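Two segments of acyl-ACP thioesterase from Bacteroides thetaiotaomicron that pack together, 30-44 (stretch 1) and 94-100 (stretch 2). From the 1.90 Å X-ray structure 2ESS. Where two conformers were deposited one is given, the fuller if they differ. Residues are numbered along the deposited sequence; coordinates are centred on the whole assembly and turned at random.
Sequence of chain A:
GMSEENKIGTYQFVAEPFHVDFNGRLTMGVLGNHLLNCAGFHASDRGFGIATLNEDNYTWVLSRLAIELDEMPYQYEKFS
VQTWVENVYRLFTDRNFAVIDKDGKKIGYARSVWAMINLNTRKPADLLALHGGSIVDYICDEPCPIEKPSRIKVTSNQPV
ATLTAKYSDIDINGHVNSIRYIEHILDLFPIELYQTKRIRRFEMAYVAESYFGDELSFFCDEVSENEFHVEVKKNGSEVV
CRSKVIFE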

# COMPACT_ATOMS: atom_id res chain seq x y z
N VAL A 30 2.50 -6.38 0.46
CA VAL A 30 1.80 -6.14 -0.83
C VAL A 30 1.35 -7.43 -1.45
O VAL A 30 0.24 -7.47 -2.02
N LEU A 31 2.17 -8.47 -1.35
CA LEU A 31 1.77 -9.80 -1.84
C LEU A 31 0.54 -10.31 -1.10
O LEU A 31 -0.39 -10.77 -1.73
N GLY A 32 0.56 -10.25 0.22
CA GLY A 32 -0.63 -10.56 1.05
C GLY A 32 -1.87 -9.79 0.60
O GLY A 32 -2.92 -10.38 0.41
N ASN A 33 -1.71 -8.49 0.37
CA ASN A 33 -2.79 -7.63 -0.17
C ASN A 33 -3.36 -8.21 -1.48
O ASN A 33 -4.59 -8.39 -1.61
N HIS A 34 -2.48 -8.55 -2.42
CA HIS A 34 -2.92 -9.15 -3.69
C HIS A 34 -3.67 -10.48 -3.48
O HIS A 34 -4.72 -10.73 -4.09
N LEU A 35 -3.11 -11.36 -2.66
CA LEU A 35 -3.74 -12.68 -2.38
C LEU A 35 -5.14 -12.48 -1.82
O LEU A 35 -6.09 -13.05 -2.33
N LEU A 36 -5.30 -11.64 -0.79
CA LEU A 36 -6.60 -11.44 -0.16
C LEU A 36 -7.61 -10.76 -1.08
O LEU A 36 -8.76 -11.15 -1.12
N ASN A 37 -7.16 -9.79 -1.87
CA ASN A 37 -8.03 -9.18 -2.88
C ASN A 37 -8.46 -10.21 -3.92
O ASN A 37 -9.60 -10.16 -4.40
N CYS A 38 -7.55 -11.11 -4.30
CA CYS A 38 -7.87 -12.13 -5.33
C CYS A 38 -8.93 -13.16 -4.83
O CYS A 38 -9.84 -13.57 -5.58
N ALA A 39 -8.81 -13.50 -3.57
CA ALA A 39 -9.74 -14.34 -2.89
C ALA A 39 -11.14 -13.74 -2.96
O ALA A 39 -12.11 -14.41 -3.27
N GLY A 40 -11.21 -12.44 -2.67
CA GLY A 40 -12.39 -11.65 -2.79
C GLY A 40 -12.94 -11.55 -4.20
O GLY A 40 -14.12 -11.70 -4.36
N PHE A 41 -12.10 -11.33 -5.21
CA PHE A 41 -12.58 -11.27 -6.60
C PHE A 41 -13.23 -12.62 -6.98
O PHE A 41 -14.28 -12.68 -7.64
N HIS A 42 -12.56 -13.68 -6.58
CA HIS A 42 -12.91 -15.04 -6.99
C HIS A 42 -14.25 -15.41 -6.34
O HIS A 42 -15.16 -15.82 -7.04
N ALA A 43 -14.37 -15.20 -5.04
CA ALA A 43 -15.59 -15.48 -4.29
C ALA A 43 -16.75 -14.62 -4.78
O ALA A 43 -17.84 -15.13 -4.97
N SER A 44 -16.52 -13.32 -4.98
CA SER A 44 -17.61 -12.41 -5.32
C SER A 44 -18.14 -12.69 -6.70
O SER A 44 -19.35 -12.73 -6.90
N ASP A 94 -10.69 -23.69 3.20
CA ASP A 94 -9.28 -23.59 2.81
C ASP A 94 -9.22 -23.08 1.37
O ASP A 94 -9.72 -23.72 0.46
N ARG A 95 -8.64 -21.90 1.19
CA ARG A 95 -8.42 -21.30 -0.09
C ARG A 95 -6.91 -21.23 -0.36
O ARG A 95 -6.14 -20.73 0.47
N ASN A 96 -6.50 -21.72 -1.53
CA ASN A 96 -5.08 -21.83 -1.89
C ASN A 96 -4.77 -20.93 -3.04
O ASN A 96 -5.69 -20.41 -3.73
N PHE A 97 -3.48 -20.68 -3.20
CA PHE A 97 -2.96 -19.72 -4.18
C PHE A 97 -1.66 -20.25 -4.81
O PHE A 97 -0.89 -21.00 -4.19
N ALA A 98 -1.44 -19.85 -6.06
CA ALA A 98 -0.15 -20.01 -6.72
C ALA A 98 0.26 -18.61 -7.23
O ALA A 98 -0.57 -17.79 -7.61
N VAL A 99 1.54 -18.31 -7.15
CA VAL A 99 2.08 -17.06 -7.71
C VAL A 99 2.96 -17.42 -8.90
O VAL A 99 3.83 -18.30 -8.80
N ILE A 100 2.74 -16.72 -10.02
CA ILE A 100 3.36 -17.07 -11.28
C ILE A 100 4.15 -15.87 -11.75
O ILE A 100 3.65 -14.75 -11.76

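The helix of residues 30-44 lies across the strand of residues 94-100 with their axes 9.9 Å apart at closest approach and their N-to-C directions 122° apart, so that the strand runs back along the helix from His42 towards Leu31. The alternation of the strand decides which of its residues take part. Arg95, Phe97 and Val99 direct their CA-to-CB bonds toward the helix, whereas Ala98 points away and Asn96 is out of reach. On the helix the contributions come from Leu31, Leu35, Ala39, and then His42 and Ala43, residues that recur at about one turn of the helix and so lie along one side. Together the two segments bury 383 Å².

Phe97 occupies the middle of the contact. Its chi1 of -54° (m) and chi2 of 88° bring the ring beneath the helix, where the CB of Leu35 sits over one face, 4.1 Å from the ring centroid and only 14° off the ring normal, a CH-pi arrangement. The ring also approaches the helix backbone, with Phe97 CE2 3.2 Å from Leu35 O, a carbonyl oxygen that already accepts the backbone hydrogen bond from Ala39 N. At the ring edge, Phe97 CZ lies 4.1 Å from Ala39 CB. Ala39 CB touches both the aromatic ring and the neighbouring arginine chain.

Leu35 points toward the strand in the m,t rotamer (chi1 -57°, chi2 178°). This conformation carries its CD2 methyl to 3.9 Å from Phe97 CD2 and 4.3 Å from Val99 CG2, so one leucine bridges two successive inward-facing strand residues. Leu31, one turn earlier, has a CA-to-CB bond that points sideways, but its t,p rotamer (180°, 55°) brings the end of the chain nearer, and Leu31 CD1 reaches 4.2 Å from Val99 CG2. Val99, with chi1 at -178° (t), thus offers the same methyl to both leucines and completes the apolar end of the interface.

At the other end the packing becomes polar. Arg95 leaves the strand with chi1 and chi2 both t (167° and 171°), extending its aliphatic portion beside Ala39, where Arg95 CD comes within 3.3 Å of Ala39 CB. The chain then bends: chi3 is m at -66° and chi4 is -79°, which turns the guanidinium along the helix towards His42, with Ala39 O over one of its faces. Arg95 NH2 donates a hydrogen bond to His42 ND1 at 3.0 Å, with an N-H...acceptor angle of 152°. Because ND1 accepts this bond, that nitrogen carries no proton.

His42 meets the arginine with chi1 t (-179°) and chi2 -87°, placing ND1 near the plane of the guanidinium, at its edge. The NE2 of His42, like NE, NH1 and NH2 of Arg95, is hydrogen-bonded elsewhere in the structure. Ala43 makes a looser contact, its CB 4.2 Å from Arg95 NH2.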

# COMPACT_ATOMS: atom_id res chain seq x y z
CB VAL A 30 2.68 -5.32 -1.82
CG1 VAL A 30 2.07 -5.33 -3.22
CG2 VAL A 30 2.84 -3.89 -1.28
CB LEU A 31 2.87 -10.84 -1.70
CG LEU A 31 2.55 -12.25 -2.19
CD1 LEU A 31 2.07 -12.29 -3.66
CD2 LEU A 31 3.78 -13.14 -1.97
CB ASN A 33 -2.33 -6.17 -0.38
CG ASN A 33 -3.50 -5.24 -0.85
OD1 ASN A 33 -4.50 -5.14 -0.19
ND2 ASN A 33 -3.36 -4.64 -2.01
CB HIS A 34 -1.74 -9.34 -4.64
CG HIS A 34 -1.21 -8.04 -5.19
ND1 HIS A 34 -2.04 -7.04 -5.66
CD2 HIS A 34 0.05 -7.60 -5.38
CE1 HIS A 34 -1.30 -6.04 -6.11
NE2 HIS A 34 -0.03 -6.35 -5.96
CB LEU A 35 -2.88 -13.53 -1.44
CG LEU A 35 -1.44 -13.83 -1.89
CD1 LEU A 35 -0.71 -14.64 -0.80
CD2 LEU A 35 -1.35 -14.52 -3.28
CB LEU A 36 -6.42 -10.67 1.17
CG LEU A 36 -5.53 -11.40 2.19
CD1 LEU A 36 -5.45 -10.63 3.56
CD2 LEU A 36 -6.02 -12.85 2.40
CB ASN A 37 -7.33 -8.02 -3.60
CG ASN A 37 -7.23 -6.75 -2.73
OD1 ASN A 37 -8.02 -6.53 -1.83
ND2 ASN A 37 -6.26 -5.90 -3.04
CB CYS A 38 -6.61 -12.86 -5.85
SG CYS A 38 -5.61 -11.81 -6.91
CB ALA A 39 -9.29 -14.50 -1.43
CB PHE A 41 -11.48 -11.03 -7.65
CG PHE A 41 -10.61 -9.79 -7.43
CD1 PHE A 41 -11.13 -8.60 -6.94
CD2 PHE A 41 -9.24 -9.83 -7.77
CE1 PHE A 41 -10.29 -7.46 -6.75
CE2 PHE A 41 -8.39 -8.71 -7.59
CZ PHE A 41 -8.92 -7.52 -7.08
CB HIS A 42 -11.78 -16.00 -6.62
CG HIS A 42 -12.02 -17.42 -7.02
ND1 HIS A 42 -12.70 -18.31 -6.23
CD2 HIS A 42 -11.67 -18.10 -8.14
CE1 HIS A 42 -12.77 -19.48 -6.85
NE2 HIS A 42 -12.15 -19.38 -8.01
CB ALA A 43 -15.41 -15.25 -2.76
CB SER A 44 -17.20 -10.94 -5.18
OG SER A 44 -16.01 -10.68 -5.88
CB ASP A 94 -8.58 -24.94 2.94
CG ASP A 94 -8.52 -25.44 4.39
OD1 ASP A 94 -8.70 -24.65 5.36
OD2 ASP A 94 -8.31 -26.66 4.54
CB ARG A 95 -8.96 -19.89 -0.14
CG ARG A 95 -8.45 -19.14 -1.37
CD ARG A 95 -9.09 -17.83 -1.61
NE ARG A 95 -10.52 -17.84 -1.96
CZ ARG A 95 -11.04 -18.12 -3.14
NH1 ARG A 95 -10.31 -18.59 -4.13
NH2 ARG A 95 -12.35 -18.01 -3.30
CB ASN A 96 -4.71 -23.27 -2.19
CG ASN A 96 -4.82 -24.14 -0.95
OD1 ASN A 96 -4.93 -23.65 0.18
ND2 ASN A 96 -4.82 -25.43 -1.16
CB PHE A 97 -2.61 -18.37 -3.55
CG PHE A 97 -3.71 -17.74 -2.80
CD1 PHE A 97 -3.89 -18.03 -1.46
CD2 PHE A 97 -4.55 -16.80 -3.42
CE1 PHE A 97 -4.91 -17.42 -0.75
CE2 PHE A 97 -5.55 -16.20 -2.72
CZ PHE A 97 -5.75 -16.52 -1.39
CB ALA A 98 -0.23 -21.01 -7.87
CB VAL A 99 2.90 -16.29 -6.64
CG1 VAL A 99 3.44 -14.96 -7.21
CG2 VAL A 99 2.01 -16.08 -5.39
CB ILE A 100 2.33 -17.50 -12.35
CG1 ILE A 100 1.57 -18.75 -11.90
CG2 ILE A 100 3.02 -17.86 -13.64
CD1 ILE A 100 0.43 -18.48 -11.03